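Local coordinates for Fe2OG dioxygenase domain-containing protein (Pseudomonas putida, PDB 4J25) that probably hydroxylates a prolyl residue of elongation factor Tu, as a metal- and 2-oxoglutarate-dependent prolyl-4-hydroxylase, at residues Phe134-Pro139 with Gly211-Leu217; Met157-Tyr163 with Cys194-Ser200; Gly174-Leu180 with Val203-Pro209. All coordinates share one frame; numbering follows the deposited sequence.

Overall arrangement
The three contacts show how a double-stranded beta-helix builds a pocket from strands distant in sequence. From the N terminus the chain runs through 134-139, 157-163 and 174-180, then returns through 194-200, 203-209 and 211-217. Contact 1 joins the first and last of these, so its long loop encloses both other contacts. Inside it, contact 2 pairs 157-163 with 194-200 and contact 3 pairs 174-180 with 203-209; their segments alternate along the chain, so these two loops cross. Contacts 1 and 2 lie in one five-stranded antiparallel sheet, contact 3 in the smaller three-stranded sheet. All three touch the N-oxalylglycine between them.

Contact 1: Phe134-Pro139 with Gly211-Leu217; sequences FALYPP and GRERLSL. With OGA (N-oxalylglycine), chain J.
Tyr137 and Arg214 face each other as a hydrogen-bonded pair of an antiparallel ladder, and their side chains run side by side toward the bound N-oxalylglycine. Arg214 illustrates how a strand can deliver a charge deep into a pocket. Its CB starts close to the carbonyl of Tyr137; from there the chain is almost fully extended (chi1 -180°), which carries CD to 4.0 Å from Tyr137 CD2. NE turns to the carbonyl of Gly174, a hydrogen bond outside this ladder that should help fix the rotation of the guanidinium. At the tip, NH1 donates to O4 of the ligand at 2.9 Å and NH2 to O3 at 3.1 Å, with O3 in the plane of the guanidinium. The plane of the Tyr137 ring is turned only 10° from that of the guanidinium, its CE2 being 3.8 Å from Arg214 NH1.

The next hydrogen-bonded pair, Ala135 with Ser216, puts its side chains on the same face as Tyr137 and Arg214. Ser216 OG stands 2.5 Å from a water, which in turn makes weak bonds to Tyr137 OH and to N1 of the ligand. On the reverse face, Leu217 CD1 sits over the Phe134 ring in a CH-pi contact, 3.7 Å from the ring centroid. Phe134, Leu136, Leu215 and Leu217 thus face helices 53-67 and 103-123, while Tyr137, Arg214 and Ser216 face the pocket, where an arginine holds the ligand carboxylate, as is characteristic of the 2-oxoglutarate site in the double-stranded beta-helix oxygenases.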
loop_
_atom_site.group_PDB
_atom_site.type_symbol
_atom_site.label_atom_id
_atom_site.label_comp_id
_atom_site.label_asym_id
_atom_site.label_seq_id
_atom_site.Cartn_x
_atom_site.Cartn_y
_atom_site.Cartn_z
ATOM N N PHE A 134 0.781 -9.817 -1.862
ATOM C CA PHE A 134 0.998 -9.383 -3.239
ATOM C C PHE A 134 -0.297 -9.476 -4.019
ATOM O O PHE A 134 -1.203 -10.221 -3.650
ATOM C CB PHE A 134 2.082 -10.226 -3.938
ATOM C CG PHE A 134 3.469 -9.950 -3.447
ATOM C CD1 PHE A 134 4.149 -8.818 -3.849
ATOM C CD2 PHE A 134 4.082 -10.805 -2.564
ATOM C CE1 PHE A 134 5.430 -8.560 -3.389
ATOM C CE2 PHE A 134 5.350 -10.553 -2.104
ATOM C CZ PHE A 134 6.028 -9.433 -2.512
ATOM N N ALA A 135 -0.389 -8.701 -5.093
ATOM C CA ALA A 135 -1.549 -8.752 -5.966
ATOM C C ALA A 135 -1.093 -8.564 -7.400
ATOM O O ALA A 135 -0.320 -7.659 -7.702
ATOM C CB ALA A 135 -2.574 -7.663 -5.567
ATOM N N LEU A 136 -1.577 -9.415 -8.290
ATOM C CA LEU A 136 -1.170 -9.368 -9.685
ATOM C C LEU A 136 -2.414 -9.362 -10.557
ATOM O O LEU A 136 -3.084 -10.383 -10.680
ATOM C CB LEU A 136 -0.311 -10.587 -10.032
ATOM C CG LEU A 136 0.305 -10.561 -11.441
ATOM C CD1 LEU A 136 1.649 -11.283 -11.471
ATOM C CD2 LEU A 136 -0.641 -11.157 -12.486
ATOM N N TYR A 137 -2.732 -8.218 -11.151
ATOM C CA TYR A 137 -3.932 -8.112 -11.965
ATOM C C TYR A 137 -3.619 -8.398 -13.432
ATOM O O TYR A 137 -2.760 -7.743 -14.030
ATOM C CB TYR A 137 -4.565 -6.727 -11.802
ATOM C CG TYR A 137 -4.959 -6.408 -10.370
ATOM C CD1 TYR A 137 -4.861 -7.366 -9.371
ATOM C CD2 TYR A 137 -5.427 -5.150 -10.017
ATOM C CE1 TYR A 137 -5.215 -7.077 -8.063
ATOM C CE2 TYR A 137 -5.782 -4.855 -8.708
ATOM C CZ TYR A 137 -5.673 -5.821 -7.736
ATOM O OH TYR A 137 -6.015 -5.543 -6.421
ATOM N N PRO A 138 -4.294 -9.402 -14.012
ATOM C CA PRO A 138 -4.127 -9.673 -15.444
ATOM C C PRO A 138 -4.661 -8.499 -16.240
ATOM O O PRO A 138 -5.470 -7.749 -15.703
ATOM C CB PRO A 138 -5.006 -10.905 -15.686
ATOM C CG PRO A 138 -5.304 -11.466 -14.349
ATOM C CD PRO A 138 -5.255 -10.323 -13.385
ATOM N N PRO A 139 -4.217 -8.330 -17.493
ATOM C CA PRO A 139 -4.774 -7.263 -18.339
ATOM C C PRO A 139 -6.292 -7.358 -18.414
ATOM O O PRO A 139 -6.811 -8.424 -18.666
ATOM C CB PRO A 139 -4.156 -7.544 -19.715
ATOM C CG PRO A 139 -2.910 -8.319 -19.428
ATOM C CD PRO A 139 -3.194 -9.124 -18.195
ATOM N N GLY A 211 -3.923 -2.462 -19.476
ATOM C CA GLY A 211 -3.691 -3.213 -20.692
ATOM C C GLY A 211 -2.542 -4.185 -20.536
ATOM O O GLY A 211 -2.208 -4.890 -21.477
ATOM N N ARG A 212 -1.923 -4.217 -19.359
ATOM C CA ARG A 212 -0.819 -5.138 -19.108
ATOM C C ARG A 212 -0.819 -5.552 -17.640
ATOM O O ARG A 212 -1.447 -4.909 -16.814
ATOM C CB ARG A 212 0.524 -4.507 -19.488
ATOM C CG ARG A 212 0.782 -3.172 -18.813
ATOM C CD ARG A 212 2.203 -2.639 -19.054
ATOM N NE ARG A 212 3.168 -3.147 -18.073
ATOM C CZ ARG A 212 4.255 -2.494 -17.657
ATOM N NH1 ARG A 212 5.061 -3.050 -16.760
ATOM N NH2 ARG A 212 4.545 -1.287 -18.122
ATOM N N GLU A 213 -0.135 -6.644 -17.327
ATOM C CA GLU A 213 -0.121 -7.158 -15.965
ATOM C C GLU A 213 0.248 -6.061 -14.989
ATOM O O GLU A 213 1.225 -5.340 -15.180
ATOM C CB GLU A 213 0.897 -8.281 -15.823
ATOM C CG GLU A 213 0.576 -9.521 -16.599
ATOM C CD GLU A 213 1.678 -10.540 -16.471
ATOM O OE1 GLU A 213 2.438 -10.470 -15.472
ATOM O OE2 GLU A 213 1.797 -11.398 -17.368
ATOM N N ARG A 214 -0.536 -5.931 -13.935
ATOM C CA ARG A 214 -0.306 -4.873 -12.975
ATOM C C ARG A 214 0.035 -5.464 -11.614
ATOM O O ARG A 214 -0.762 -6.163 -11.024
ATOM C CB ARG A 214 -1.537 -3.990 -12.898
ATOM C CG ARG A 214 -1.457 -2.834 -11.942
ATOM C CD ARG A 214 -2.872 -2.479 -11.619
ATOM N NE ARG A 214 -3.069 -1.195 -10.971
ATOM C CZ ARG A 214 -3.264 -1.021 -9.662
ATOM N NH1 ARG A 214 -3.216 -2.044 -8.808
ATOM N NH2 ARG A 214 -3.476 0.196 -9.198
ATOM N N LEU A 215 1.221 -5.137 -11.127
ATOM C CA LEU A 215 1.752 -5.699 -9.895
ATOM C C LEU A 215 1.741 -4.722 -8.730
ATOM O O LEU A 215 2.127 -3.562 -8.887
ATOM C CB LEU A 215 3.194 -6.136 -10.121
ATOM C CG LEU A 215 3.497 -7.150 -11.215
ATOM C CD1 LEU A 215 4.954 -7.577 -11.066
ATOM C CD2 LEU A 215 2.593 -8.330 -11.151
ATOM N N SER A 216 1.325 -5.201 -7.558
ATOM C CA SER A 216 1.342 -4.377 -6.345
ATOM C C SER A 216 1.536 -5.202 -5.069
ATOM O O SER A 216 1.445 -6.422 -5.081
ATOM C CB SER A 216 0.032 -3.610 -6.217
ATOM O OG SER A 216 -1.041 -4.522 -6.205
ATOM N N LEU A 217 1.820 -4.506 -3.978
ATOM C CA LEU A 217 1.919 -5.105 -2.654
ATOM C C LEU A 217 0.965 -4.280 -1.793
ATOM O O LEU A 217 1.198 -3.106 -1.533
ATOM C CB LEU A 217 3.365 -5.027 -2.169
ATOM C CG LEU A 217 3.777 -5.675 -0.854
ATOM C CD1 LEU A 217 3.303 -7.101 -0.765
ATOM C CD2 LEU A 217 5.288 -5.613 -0.706
HETATM C C1 OGA J . -7.319 -3.315 -2.370
HETATM C C2 OGA J . -7.113 -2.179 -3.323
HETATM C C4 OGA J . -5.743 -1.018 -5.020
HETATM C C5 OGA J . -4.466 -1.111 -5.782
HETATM O O1 OGA J . -6.561 -4.321 -2.484
HETATM O O2 OGA J . -8.220 -3.251 -1.459
HETATM O "O2'" OGA J . -7.955 -1.296 -3.403
HETATM O O3 OGA J . -3.910 -0.057 -6.179
HETATM N N1 OGA J . -5.918 -2.121 -4.135
HETATM O O4 OGA J . -3.939 -2.228 -6.029
HETATM O O HOH W 1 -3.237 -3.902 -5.129
#

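Contact 2: Met157-Tyr163 with Cys194-Ser200; sequences MVSAVLY and CLVVFLS. With OGA (N-oxalylglycine), chain J.
Ser159 lays its CB over one face of the Phe198 ring, 3.6 Å from the centroid, in a CH-pi contact offset toward the rim. Phe198 owes this position to a chi1 of 56°, which sets CG between its backbone N and carbonyl carbon and lets the ring fold back across the neighbouring strand. The same ring meets His205, a manganese ligand, edge-to-face. The hydroxyl of Ser159 joins two partners: it accepts a hydrogen bond from Ser200 OG at 2.8 Å and is hydrogen-bonded to OD2 of Asp148, another metal ligand. Ser159 is thus a second-shell residue of the metal site, and Ser200 stands one step behind it. Val161 CG1 comes within 3.8 Å of O3 of the N-oxalylglycine, which the Tyr163 ring also borders.

The backbone sets these groups in place. Ser159 N reaches Phe198 O at 2.7 Å, and Val161 pairs with Val196 through a reciprocal couple of bonds. Farther along, Tyr163 N donates to Cys194 O, while its ring offers an edge to Val196, CE2 to CG2 being 3.9 Å. On the opposite face Val158 CG1 presses on Val197 CG1 at 3.4 Å, a tight fit.

Strand 156-163 also pairs with strand 214-222, where Met157 and Val158 both face Phe221 in a classic beta bulge. Strand 195-199 is flanked by strand 44-47 beyond, and the side chains of Val196 and Phe198 meet strand 176-179 of the smaller sheet.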
loop_
_atom_site.group_PDB
_atom_site.type_symbol
_atom_site.label_atom_id
_atom_site.label_comp_id
_atom_site.label_asym_id
_atom_site.label_seq_id
_atom_site.Cartn_x
_atom_site.Cartn_y
_atom_site.Cartn_z
ATOM N N MET A 157 -7.283 0.205 9.770
ATOM C CA MET A 157 -7.352 1.631 10.021
ATOM C C MET A 157 -6.649 2.447 8.932
ATOM O O MET A 157 -7.053 3.558 8.631
ATOM C CB MET A 157 -6.689 1.957 11.355
ATOM C CG MET A 157 -7.362 1.338 12.563
ATOM S SD MET A 157 -9.119 1.786 12.654
ATOM C CE MET A 157 -8.997 3.530 12.985
ATOM N N VAL A 158 -5.564 1.916 8.380
ATOM C CA VAL A 158 -4.797 2.641 7.382
ATOM C C VAL A 158 -4.375 1.666 6.301
ATOM O O VAL A 158 -3.895 0.591 6.606
ATOM C CB VAL A 158 -3.507 3.277 7.976
ATOM C CG1 VAL A 158 -2.724 4.023 6.870
ATOM C CG2 VAL A 158 -3.826 4.215 9.157
ATOM N N SER A 159 -4.545 2.057 5.050
ATOM C CA SER A 159 -4.248 1.209 3.908
ATOM C C SER A 159 -2.953 1.671 3.289
ATOM O O SER A 159 -2.654 2.847 3.304
ATOM C CB SER A 159 -5.349 1.333 2.859
ATOM O OG SER A 159 -6.610 1.030 3.420
ATOM N N ALA A 160 -2.193 0.744 2.729
ATOM C CA ALA A 160 -0.937 1.081 2.094
ATOM C C ALA A 160 -0.709 0.121 0.933
ATOM O O ALA A 160 -0.797 -1.104 1.087
ATOM C CB ALA A 160 0.205 1.012 3.096
ATOM N N VAL A 161 -0.444 0.694 -0.229
ATOM C CA VAL A 161 -0.191 -0.066 -1.437
ATOM C C VAL A 161 1.144 0.375 -2.009
ATOM O O VAL A 161 1.360 1.575 -2.217
ATOM C CB VAL A 161 -1.244 0.218 -2.517
ATOM C CG1 VAL A 161 -1.144 -0.835 -3.625
ATOM C CG2 VAL A 161 -2.607 0.245 -1.936
ATOM N N LEU A 162 2.029 -0.588 -2.267
ATOM C CA LEU A 162 3.290 -0.311 -2.946
ATOM C C LEU A 162 3.200 -0.846 -4.377
ATOM O O LEU A 162 2.848 -2.009 -4.590
ATOM C CB LEU A 162 4.477 -0.945 -2.197
ATOM C CG LEU A 162 5.850 -0.729 -2.878
ATOM C CD1 LEU A 162 6.322 0.700 -2.768
ATOM C CD2 LEU A 162 6.880 -1.653 -2.274
ATOM N N TYR A 163 3.474 0.000 -5.366
ATOM C CA TYR A 163 3.426 -0.460 -6.759
ATOM C C TYR A 163 4.811 -0.899 -7.250
ATOM O O TYR A 163 5.838 -0.457 -6.744
ATOM C CB TYR A 163 2.766 0.584 -7.680
ATOM C CG TYR A 163 1.350 0.895 -7.234
ATOM C CD1 TYR A 163 0.335 -0.029 -7.399
ATOM C CD2 TYR A 163 1.041 2.092 -6.615
ATOM C CE1 TYR A 163 -0.954 0.234 -6.961
ATOM C CE2 TYR A 163 -0.247 2.360 -6.181
ATOM C CZ TYR A 163 -1.235 1.429 -6.370
ATOM O OH TYR A 163 -2.512 1.683 -5.936
ATOM N N CYS A 194 6.252 3.522 -6.072
ATOM C CA CYS A 194 5.254 4.460 -5.577
ATOM C C CYS A 194 4.450 3.848 -4.440
ATOM O O CYS A 194 3.812 2.798 -4.609
ATOM C CB CYS A 194 4.296 4.891 -6.689
ATOM S SG CYS A 194 3.089 6.112 -6.107
ATOM N N LEU A 195 4.469 4.522 -3.293
ATOM C CA LEU A 195 3.662 4.108 -2.146
ATOM C C LEU A 195 2.474 5.058 -1.952
ATOM O O LEU A 195 2.632 6.277 -1.978
ATOM C CB LEU A 195 4.519 4.075 -0.872
ATOM C CG LEU A 195 3.797 3.620 0.416
ATOM C CD1 LEU A 195 3.610 2.130 0.418
ATOM C CD2 LEU A 195 4.560 4.055 1.668
ATOM N N VAL A 196 1.282 4.493 -1.788
ATOM C CA VAL A 196 0.089 5.273 -1.478
ATOM C C VAL A 196 -0.429 4.789 -0.134
ATOM O O VAL A 196 -0.588 3.598 0.066
ATOM C CB VAL A 196 -1.008 5.087 -2.532
ATOM C CG1 VAL A 196 -2.279 5.915 -2.161
ATOM C CG2 VAL A 196 -0.507 5.508 -3.873
ATOM N N VAL A 197 -0.674 5.720 0.781
ATOM C CA VAL A 197 -1.210 5.399 2.105
ATOM C C VAL A 197 -2.480 6.220 2.313
ATOM O O VAL A 197 -2.527 7.404 1.980
ATOM C CB VAL A 197 -0.191 5.756 3.206
ATOM C CG1 VAL A 197 -0.633 5.253 4.557
ATOM C CG2 VAL A 197 1.189 5.162 2.879
ATOM N N PHE A 198 -3.522 5.606 2.854
ATOM C CA PHE A 198 -4.736 6.369 3.168
ATOM C C PHE A 198 -5.536 5.796 4.340
ATOM O O PHE A 198 -5.354 4.629 4.761
ATOM C CB PHE A 198 -5.634 6.529 1.933
ATOM C CG PHE A 198 -6.040 5.229 1.278
ATOM C CD1 PHE A 198 -5.277 4.694 0.248
ATOM C CD2 PHE A 198 -7.189 4.559 1.675
ATOM C CE1 PHE A 198 -5.633 3.518 -0.361
ATOM C CE2 PHE A 198 -7.552 3.384 1.071
ATOM C CZ PHE A 198 -6.772 2.853 0.052
ATOM N N LEU A 199 -6.408 6.635 4.886
ATOM C CA LEU A 199 -7.312 6.199 5.928
ATOM C C LEU A 199 -8.387 5.265 5.358
ATOM O O LEU A 199 -9.180 5.664 4.508
ATOM C CB LEU A 199 -7.933 7.420 6.626
ATOM C CG LEU A 199 -6.905 8.306 7.335
ATOM C CD1 LEU A 199 -7.552 9.567 7.931
ATOM C CD2 LEU A 199 -6.149 7.546 8.417
ATOM N N SER A 200 -8.424 4.034 5.859
ATOM C CA SER A 200 -9.252 2.981 5.275
ATOM C C SER A 200 -10.753 3.246 5.358
ATOM O O SER A 200 -11.498 2.854 4.471
ATOM C CB SER A 200 -8.972 1.636 5.952
ATOM O OG SER A 200 -7.580 1.364 6.001
HETATM C C1 OGA J . -7.319 -3.315 -2.370
HETATM C C2 OGA J . -7.113 -2.179 -3.323
HETATM C C4 OGA J . -5.743 -1.018 -5.020
HETATM C C5 OGA J . -4.466 -1.111 -5.782
HETATM O O1 OGA J . -6.561 -4.321 -2.484
HETATM O O2 OGA J . -8.220 -3.251 -1.459
HETATM O "O2'" OGA J . -7.955 -1.296 -3.403
HETATM O O3 OGA J . -3.910 -0.057 -6.179
HETATM N N1 OGA J . -5.918 -2.121 -4.135
HETATM O O4 OGA J . -3.939 -2.228 -6.029
#

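Contact 3: Gly174-Leu180 with Val203-Pro209; sequences GQLRMFL and VPHEVLP. With MN (manganese (II) ion), chain I; OGA (N-oxalylglycine), chain J.
Phe179 turns the edge of its ring toward the opposite strand: CD2 lies 3.5 Å from Pro204 O, and CZ reaches OE1 of Glu206 at 3.6 Å. Ring and carboxylate planes stand 76° apart. The ring also enters a cation-pi contact with Arg145, while its own backbone N is hydrogen-bonded to Pro204 O.

CG of Glu206 lies between its backbone N and carbonyl carbon (chi1 67°), and the extended chain beyond runs beside Arg177. The two charges do not meet directly; a water bridges them, donating to Glu206 OE1 at 2.5 Å and accepting from Arg177 NH1. NE of Arg177 is taken by a salt bridge to Asp187.

The two strands form an antiparallel ladder in the smaller sheet of the jelly roll, and its inner face supplies part of the active site. There His205 completes, with His146 and Asp148, the two-histidine, one-carboxylate facial triad: its NE2 binds manganese at 2.1 Å. O2 and O2' of N-oxalylglycine and a water complete the six ligands. ND1 donates to Val203 O in the plane of the ring, at an almost straight 173°, which should hold the imidazole in orientation. Beside it Leu176 CD1 lies 3.7 Å from His205 CD2, and Val207 CG2 touches C4 of the N-oxalylglycine.

At the far end Leu208 lies across Gln175 and Arg177. Its CD1 sits over one face of the Arg177 guanidinium, 3.8 Å from NH2, and leans on the amide of Gln175, whose NE2 is hydrogen-bonded to Asp187.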
loop_
_atom_site.group_PDB
_atom_site.type_symbol
_atom_site.label_atom_id
_atom_site.label_comp_id
_atom_site.label_asym_id
_atom_site.label_seq_id
_atom_site.Cartn_x
_atom_site.Cartn_y
_atom_site.Cartn_z
ATOM N N GLY A 174 -4.844 1.256 -15.604
ATOM C CA GLY A 174 -4.567 0.641 -14.319
ATOM C C GLY A 174 -4.373 1.575 -13.137
ATOM O O GLY A 174 -3.832 1.163 -12.119
ATOM N N GLN A 175 -4.808 2.827 -13.243
ATOM C CA GLN A 175 -4.620 3.748 -12.135
ATOM C C GLN A 175 -5.493 3.351 -10.949
ATOM O O GLN A 175 -6.590 2.811 -11.118
ATOM C CB GLN A 175 -4.937 5.194 -12.531
ATOM C CG GLN A 175 -6.366 5.430 -13.030
ATOM C CD GLN A 175 -6.452 5.436 -14.550
ATOM O OE1 GLN A 175 -6.336 4.391 -15.197
ATOM N NE2 GLN A 175 -6.627 6.619 -15.126
ATOM N N LEU A 176 -4.974 3.590 -9.753
ATOM C CA LEU A 176 -5.826 3.666 -8.573
ATOM C C LEU A 176 -6.513 5.038 -8.629
ATOM O O LEU A 176 -5.839 6.052 -8.766
ATOM C CB LEU A 176 -4.998 3.564 -7.296
ATOM C CG LEU A 176 -5.743 3.718 -5.962
ATOM C CD1 LEU A 176 -6.617 2.505 -5.713
ATOM C CD2 LEU A 176 -4.770 3.924 -4.805
ATOM N N ARG A 177 -7.837 5.059 -8.558
ATOM C CA ARG A 177 -8.587 6.322 -8.492
ATOM C C ARG A 177 -9.194 6.514 -7.103
ATOM O O ARG A 177 -10.002 5.711 -6.670
ATOM C CB ARG A 177 -9.685 6.351 -9.554
ATOM C CG ARG A 177 -10.546 7.611 -9.505
ATOM C CD ARG A 177 -11.366 7.781 -10.757
ATOM N NE ARG A 177 -10.537 8.094 -11.919
ATOM C CZ ARG A 177 -10.971 8.082 -13.175
ATOM N NH1 ARG A 177 -12.226 7.755 -13.450
ATOM N NH2 ARG A 177 -10.151 8.396 -14.160
ATOM N N MET A 178 -8.791 7.595 -6.432
ATOM C CA MET A 178 -9.179 7.888 -5.067
ATOM C C MET A 178 -10.169 9.038 -5.041
ATOM O O MET A 178 -9.958 10.065 -5.683
ATOM C CB MET A 178 -7.950 8.286 -4.255
ATOM C CG MET A 178 -6.822 7.269 -4.329
ATOM S SD MET A 178 -5.263 7.957 -3.762
ATOM C CE MET A 178 -5.545 7.940 -2.006
ATOM N N PHE A 179 -11.249 8.843 -4.303
ATOM C CA PHE A 179 -12.289 9.842 -4.185
ATOM C C PHE A 179 -12.112 10.582 -2.891
ATOM O O PHE A 179 -12.355 10.056 -1.798
ATOM C CB PHE A 179 -13.652 9.180 -4.334
ATOM C CG PHE A 179 -13.808 8.499 -5.656
ATOM C CD1 PHE A 179 -14.222 9.208 -6.768
ATOM C CD2 PHE A 179 -13.473 7.174 -5.810
ATOM C CE1 PHE A 179 -14.318 8.590 -8.004
ATOM C CE2 PHE A 179 -13.580 6.552 -7.047
ATOM C CZ PHE A 179 -13.999 7.267 -8.143
ATOM N N LEU A 180 -11.660 11.823 -3.033
ATOM C CA LEU A 180 -11.240 12.622 -1.899
ATOM C C LEU A 180 -12.358 13.554 -1.530
ATOM O O LEU A 180 -13.437 13.474 -2.106
ATOM C CB LEU A 180 -9.972 13.389 -2.247
ATOM C CG LEU A 180 -8.892 12.500 -2.853
ATOM C CD1 LEU A 180 -7.653 13.310 -3.238
ATOM C CD2 LEU A 180 -8.538 11.354 -1.888
ATOM N N VAL A 203 -11.493 6.857 2.517
ATOM C CA VAL A 203 -11.258 7.118 1.099
ATOM C C VAL A 203 -11.760 6.003 0.198
ATOM O O VAL A 203 -11.112 4.957 0.074
ATOM C CB VAL A 203 -9.779 7.335 0.813
ATOM C CG1 VAL A 203 -9.569 7.623 -0.678
ATOM C CG2 VAL A 203 -9.261 8.468 1.646
ATOM N N PRO A 204 -12.922 6.221 -0.442
ATOM C CA PRO A 204 -13.365 5.248 -1.435
ATOM C C PRO A 204 -12.370 5.243 -2.572
ATOM O O PRO A 204 -11.758 6.282 -2.842
ATOM C CB PRO A 204 -14.714 5.799 -1.897
ATOM C CG PRO A 204 -15.125 6.762 -0.853
ATOM C CD PRO A 204 -13.872 7.343 -0.318
ATOM N N HIS A 205 -12.184 4.105 -3.220
ATOM C CA HIS A 205 -11.207 4.032 -4.306
ATOM C C HIS A 205 -11.526 2.865 -5.218
ATOM O O HIS A 205 -12.316 1.995 -4.872
ATOM C CB HIS A 205 -9.777 3.927 -3.771
ATOM C CG HIS A 205 -9.551 2.756 -2.862
ATOM N ND1 HIS A 205 -9.914 2.777 -1.534
ATOM C CD2 HIS A 205 -8.992 1.542 -3.079
ATOM C CE1 HIS A 205 -9.609 1.619 -0.974
ATOM N NE2 HIS A 205 -9.035 0.855 -1.882
ATOM N N GLU A 206 -10.938 2.876 -6.403
ATOM C CA GLU A 206 -11.159 1.819 -7.369
ATOM C C GLU A 206 -9.915 1.668 -8.223
ATOM O O GLU A 206 -9.018 2.512 -8.185
ATOM C CB GLU A 206 -12.376 2.141 -8.241
ATOM C CG GLU A 206 -12.167 3.323 -9.133
ATOM C CD GLU A 206 -13.406 3.723 -9.892
ATOM O OE1 GLU A 206 -13.342 4.713 -10.643
ATOM O OE2 GLU A 206 -14.455 3.072 -9.730
ATOM N N VAL A 207 -9.853 0.578 -8.978
ATOM C CA VAL A 207 -8.760 0.350 -9.915
ATOM C C VAL A 207 -9.336 0.218 -11.308
ATOM O O VAL A 207 -10.188 -0.628 -11.551
ATOM C CB VAL A 207 -7.976 -0.921 -9.586
ATOM C CG1 VAL A 207 -6.860 -1.180 -10.655
ATOM C CG2 VAL A 207 -7.399 -0.834 -8.183
ATOM N N LEU A 208 -8.879 1.069 -12.221
ATOM C CA LEU A 208 -9.331 1.012 -13.607
ATOM C C LEU A 208 -8.564 -0.090 -14.351
ATOM O O LEU A 208 -7.438 -0.417 -13.990
ATOM C CB LEU A 208 -9.139 2.362 -14.295
ATOM C CG LEU A 208 -9.963 3.542 -13.769
ATOM C CD1 LEU A 208 -9.998 4.671 -14.795
ATOM C CD2 LEU A 208 -11.355 3.107 -13.447
ATOM N N PRO A 209 -9.194 -0.700 -15.368
ATOM C CA PRO A 209 -8.495 -1.816 -16.012
ATOM C C PRO A 209 -7.186 -1.373 -16.661
ATOM O O PRO A 209 -7.065 -0.219 -17.094
ATOM C CB PRO A 209 -9.498 -2.322 -17.059
ATOM C CG PRO A 209 -10.552 -1.284 -17.155
ATOM C CD PRO A 209 -10.550 -0.498 -15.897
HETATM MN MN MN I . -8.934 -1.211 -1.541
HETATM C C1 OGA J . -7.319 -3.315 -2.370
HETATM C C2 OGA J . -7.113 -2.179 -3.323
HETATM C C4 OGA J . -5.743 -1.018 -5.020
HETATM C C5 OGA J . -4.466 -1.111 -5.782
HETATM O O1 OGA J . -6.561 -4.321 -2.484
HETATM O O2 OGA J . -8.220 -3.251 -1.459
HETATM O "O2'" OGA J . -7.955 -1.296 -3.403
HETATM O O3 OGA J . -3.910 -0.057 -6.179
HETATM N N1 OGA J . -5.918 -2.121 -4.135
HETATM O O4 OGA J . -3.939 -2.228 -6.029
HETATM O O HOH W 2 -14.412 6.450 -12.149
HETATM O O HOH W 3 -6.836 -0.842 -0.820
#